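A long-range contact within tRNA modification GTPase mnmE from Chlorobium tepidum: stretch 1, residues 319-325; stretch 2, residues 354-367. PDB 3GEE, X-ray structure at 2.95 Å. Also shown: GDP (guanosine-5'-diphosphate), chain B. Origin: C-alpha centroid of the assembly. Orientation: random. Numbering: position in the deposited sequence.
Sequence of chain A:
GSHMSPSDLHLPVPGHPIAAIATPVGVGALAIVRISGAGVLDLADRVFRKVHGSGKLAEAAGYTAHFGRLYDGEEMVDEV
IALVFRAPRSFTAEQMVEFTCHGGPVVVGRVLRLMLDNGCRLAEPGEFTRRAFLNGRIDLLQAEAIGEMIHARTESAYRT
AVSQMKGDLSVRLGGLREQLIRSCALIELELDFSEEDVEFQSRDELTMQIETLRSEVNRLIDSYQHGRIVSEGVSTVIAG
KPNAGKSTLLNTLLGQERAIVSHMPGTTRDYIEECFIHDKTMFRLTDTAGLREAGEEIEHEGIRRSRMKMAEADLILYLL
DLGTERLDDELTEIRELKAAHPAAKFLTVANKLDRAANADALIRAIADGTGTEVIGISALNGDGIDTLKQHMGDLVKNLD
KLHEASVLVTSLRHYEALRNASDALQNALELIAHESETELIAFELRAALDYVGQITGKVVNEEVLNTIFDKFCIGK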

# COMPACT_ATOMS: atom_id res chain seq x y z
N LEU A 319 -3.77 -33.92 -19.13
CA LEU A 319 -5.12 -34.24 -18.71
C LEU A 319 -5.87 -34.96 -19.81
O LEU A 319 -5.88 -34.53 -20.97
CB LEU A 319 -5.89 -32.97 -18.33
CG LEU A 319 -5.87 -32.50 -16.88
CD1 LEU A 319 -6.53 -31.14 -16.79
CD2 LEU A 319 -6.60 -33.47 -15.97
N LEU A 320 -6.49 -36.08 -19.45
CA LEU A 320 -7.36 -36.79 -20.36
C LEU A 320 -8.55 -37.33 -19.57
O LEU A 320 -8.37 -37.85 -18.46
CB LEU A 320 -6.58 -37.89 -21.09
CG LEU A 320 -6.51 -39.35 -20.61
CD1 LEU A 320 -5.92 -40.22 -21.70
CD2 LEU A 320 -5.70 -39.47 -19.33
N ASP A 321 -9.76 -37.18 -20.10
CA ASP A 321 -10.94 -37.61 -19.33
C ASP A 321 -11.14 -39.13 -19.28
O ASP A 321 -11.62 -39.76 -20.22
CB ASP A 321 -12.24 -36.83 -19.67
CG ASP A 321 -12.45 -36.61 -21.16
OD1 ASP A 321 -11.46 -36.59 -21.92
OD2 ASP A 321 -13.62 -36.42 -21.56
N LEU A 322 -10.75 -39.68 -18.13
CA LEU A 322 -10.78 -41.10 -17.83
C LEU A 322 -12.15 -41.70 -18.10
O LEU A 322 -13.16 -41.16 -17.65
CB LEU A 322 -10.39 -41.30 -16.37
CG LEU A 322 -10.28 -42.67 -15.70
CD1 LEU A 322 -9.20 -43.53 -16.34
CD2 LEU A 322 -9.99 -42.48 -14.23
N GLY A 323 -12.16 -42.80 -18.85
CA GLY A 323 -13.39 -43.52 -19.17
C GLY A 323 -14.38 -42.73 -20.00
O GLY A 323 -15.44 -43.24 -20.38
N THR A 324 -14.03 -41.48 -20.30
CA THR A 324 -14.90 -40.57 -21.03
C THR A 324 -14.43 -40.38 -22.47
O THR A 324 -15.23 -40.05 -23.35
CB THR A 324 -15.01 -39.23 -20.31
N GLU A 325 -13.14 -40.59 -22.71
CA GLU A 325 -12.57 -40.40 -24.03
C GLU A 325 -13.00 -41.49 -24.99
O GLU A 325 -12.76 -42.67 -24.76
CB GLU A 325 -11.05 -40.35 -23.96
CG GLU A 325 -10.56 -39.17 -23.15
CD GLU A 325 -9.06 -38.93 -23.28
OE1 GLU A 325 -8.30 -39.87 -23.62
OE2 GLU A 325 -8.66 -37.76 -23.03
N ASP A 354 -14.95 -39.23 -10.93
CA ASP A 354 -16.18 -39.25 -10.13
C ASP A 354 -17.29 -40.11 -10.74
O ASP A 354 -18.12 -40.66 -10.01
CB ASP A 354 -16.68 -37.83 -9.83
CG ASP A 354 -16.74 -36.95 -11.07
OD1 ASP A 354 -17.70 -37.09 -11.85
OD2 ASP A 354 -15.84 -36.11 -11.24
N ARG A 355 -17.30 -40.23 -12.07
CA ARG A 355 -18.17 -41.19 -12.75
C ARG A 355 -17.38 -42.42 -13.19
O ARG A 355 -16.15 -42.38 -13.25
CB ARG A 355 -18.90 -40.54 -13.95
CG ARG A 355 -18.09 -40.42 -15.24
CD ARG A 355 -17.40 -39.07 -15.37
NE ARG A 355 -18.36 -37.97 -15.50
CZ ARG A 355 -18.83 -37.50 -16.66
NH1 ARG A 355 -19.70 -36.50 -16.66
NH2 ARG A 355 -18.43 -38.02 -17.81
N ALA A 356 -18.09 -43.51 -13.49
CA ALA A 356 -17.49 -44.80 -13.81
C ALA A 356 -16.54 -45.29 -12.71
O ALA A 356 -15.31 -45.17 -12.82
CB ALA A 356 -16.79 -44.76 -15.19
N ALA A 357 -17.13 -45.83 -11.64
CA ALA A 357 -16.37 -46.38 -10.52
C ALA A 357 -15.91 -47.80 -10.83
O ALA A 357 -16.50 -48.78 -10.35
CB ALA A 357 -17.21 -46.33 -9.24
N ASN A 358 -14.85 -47.90 -11.63
CA ASN A 358 -14.34 -49.16 -12.16
C ASN A 358 -12.94 -48.99 -12.74
O ASN A 358 -12.23 -49.97 -12.99
CB ASN A 358 -15.27 -49.70 -13.25
CG ASN A 358 -15.50 -48.69 -14.38
OD1 ASN A 358 -16.55 -48.05 -14.44
ND2 ASN A 358 -14.52 -48.54 -15.26
N ALA A 359 -12.55 -47.73 -12.94
CA ALA A 359 -11.43 -47.36 -13.80
C ALA A 359 -10.02 -47.66 -13.28
O ALA A 359 -9.05 -47.04 -13.73
CB ALA A 359 -11.55 -45.89 -14.20
N ASP A 360 -9.90 -48.62 -12.37
CA ASP A 360 -8.59 -49.10 -11.92
C ASP A 360 -7.84 -49.76 -13.08
O ASP A 360 -6.66 -49.48 -13.31
CB ASP A 360 -8.73 -50.07 -10.74
CG ASP A 360 -8.97 -49.36 -9.42
OD1 ASP A 360 -9.47 -50.01 -8.48
OD2 ASP A 360 -8.67 -48.15 -9.31
N ALA A 361 -8.55 -50.62 -13.80
CA ALA A 361 -8.03 -51.28 -14.99
C ALA A 361 -7.79 -50.29 -16.13
O ALA A 361 -6.86 -50.44 -16.91
CB ALA A 361 -8.97 -52.39 -15.44
N LEU A 362 -8.65 -49.27 -16.21
CA LEU A 362 -8.50 -48.23 -17.23
C LEU A 362 -7.26 -47.39 -16.95
O LEU A 362 -6.50 -47.10 -17.87
CB LEU A 362 -9.74 -47.34 -17.27
CG LEU A 362 -10.23 -46.87 -18.64
CD1 LEU A 362 -11.62 -46.29 -18.51
CD2 LEU A 362 -9.29 -45.86 -19.31
N ILE A 363 -7.07 -47.01 -15.69
CA ILE A 363 -5.88 -46.28 -15.26
C ILE A 363 -4.62 -47.03 -15.68
O ILE A 363 -3.73 -46.46 -16.33
CB ILE A 363 -5.89 -46.00 -13.73
CG1 ILE A 363 -6.73 -44.75 -13.42
CG2 ILE A 363 -4.47 -45.81 -13.18
CD1 ILE A 363 -7.17 -44.64 -11.97
N ARG A 364 -4.56 -48.32 -15.35
CA ARG A 364 -3.41 -49.16 -15.66
C ARG A 364 -3.19 -49.30 -17.17
O ARG A 364 -2.06 -49.44 -17.61
CB ARG A 364 -3.55 -50.53 -15.02
CG ARG A 364 -2.23 -51.17 -14.62
CD ARG A 364 -2.40 -52.58 -14.05
NE ARG A 364 -3.62 -52.72 -13.25
CZ ARG A 364 -4.63 -53.55 -13.53
NH1 ARG A 364 -5.69 -53.59 -12.73
NH2 ARG A 364 -4.58 -54.35 -14.59
N ALA A 365 -4.27 -49.25 -17.94
CA ALA A 365 -4.17 -49.33 -19.40
C ALA A 365 -3.55 -48.06 -19.99
O ALA A 365 -2.74 -48.13 -20.92
CB ALA A 365 -5.54 -49.61 -20.01
N ILE A 366 -3.94 -46.90 -19.46
CA ILE A 366 -3.35 -45.63 -19.86
C ILE A 366 -1.88 -45.61 -19.46
O ILE A 366 -1.04 -45.10 -20.20
CB ILE A 366 -4.08 -44.42 -19.21
CG1 ILE A 366 -5.57 -44.45 -19.54
CG2 ILE A 366 -3.46 -43.12 -19.69
CD1 ILE A 366 -6.40 -43.42 -18.80
N ALA A 367 -1.59 -46.17 -18.29
CA ALA A 367 -0.23 -46.27 -17.77
C ALA A 367 0.64 -47.12 -18.68
O ALA A 367 1.68 -46.66 -19.15
CB ALA A 367 -0.25 -46.86 -16.37
PB GDP B . -11.14 -27.44 -20.93
O1B GDP B . -10.28 -26.44 -20.20
O2B GDP B . -10.27 -28.32 -21.81
O3B GDP B . -12.16 -26.72 -21.77
O3A GDP B . -11.89 -28.37 -19.87
PA GDP B . -12.90 -27.73 -18.79
O1A GDP B . -12.20 -27.56 -17.47
O2A GDP B . -13.45 -26.41 -19.28
O5' GDP B . -14.06 -28.83 -18.66
C5' GDP B . -15.01 -29.00 -19.71
C4' GDP B . -16.29 -29.58 -19.13
O4' GDP B . -16.01 -30.82 -18.47
C3' GDP B . -16.91 -28.65 -18.11
O3' GDP B . -18.13 -28.11 -18.62
C2' GDP B . -17.12 -29.48 -16.85
O2' GDP B . -18.49 -29.50 -16.44
C1' GDP B . -16.66 -30.89 -17.20
N9 GDP B . -15.73 -31.41 -16.17
C8 GDP B . -14.46 -31.00 -15.97
N7 GDP B . -13.88 -31.68 -14.95
C5 GDP B . -14.78 -32.55 -14.48
C6 GDP B . -14.81 -33.58 -13.40
O6 GDP B . -13.82 -33.79 -12.67
N1 GDP B . -15.94 -34.28 -13.24
C2 GDP B . -17.04 -34.08 -14.00
N2 GDP B . -18.14 -34.83 -13.76
N3 GDP B . -17.08 -33.16 -15.00
C4 GDP B . -16.00 -32.38 -15.28

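How do the two backbones lie against each other? Stretch 1 finishes a strand at Asp321 and then turns: Thr324 N donates a hydrogen bond to Asp321 O at 3.0 Å, and Glu325 N reaches the same Asp321 O at 3.0 Å in a weak one. Stretch 2 runs as a loop to Ala359, which occupies the N-cap position, and then enters a helix whose first turn is marked by the hydrogen bond from Ile363 N to Ala359 O, 2.8 Å. Across the two stretches the nearest CA atoms are those of Gly323 and Ala356, 6.9 Å apart. No hydrogen bond crosses between the modelled atoms; the contact is mainly apolar packing.

Which side chain does most of the packing? Leu322 loses 104 Å² to the other stretch, more than any other residue here. Its CA-to-CB bond points sideways, but with chi1 t and chi2 p the end of the side chain comes nearer the helix. Leu322 CD2 lies 3.8 Å from Ala359 CB, while Leu322 CD1 sits 3.8 Å from Leu362 CD2, 4.0 Å from Ile363 CG1 and 3.7 Å from Ile366 CD1. These are van der Waals distances between apolar groups, and burying them together removes hydrocarbon surface from water.

What extends this apolar patch along the helix and into the turn? Ile366 lies one helical turn beyond Leu362, and both point their CA-to-CB bonds toward stretch 1. Ile366 CD1 also meets the strand, 4.0 Å from Leu320 CD2. At Gly323 the packing is tighter, with Gly323 CA only 3.4 Å from Leu362 CD1. A CB placed ideally on this glycine would also lie 3.4 Å from Leu362 CD1, leaving little room for one, and the positive phi of 64° by itself favours glycine.

What happens where the contact approaches the nucleotide? The end of the Arg355 side chain comes nearer stretch 1 than its sideways CA-to-CB bond suggests, but Arg355 NH2 to Thr324 CB is a loose 4.4 Å; the threonine's OG1 and CG2 are not modelled, so its full contact cannot be judged. Next to Arg355, Asp354 makes no contact with stretch 1 and instead reads the guanine of GDP, accepting hydrogen bonds from GDP N1 at Asp354 OD2, 2.7 Å, and from GDP N2 at Asp354 OD1, 3.0 Å. Both are nearly straight, and a long salt bridge joins Asp354 OD1 to Arg355 NE at 3.8 Å.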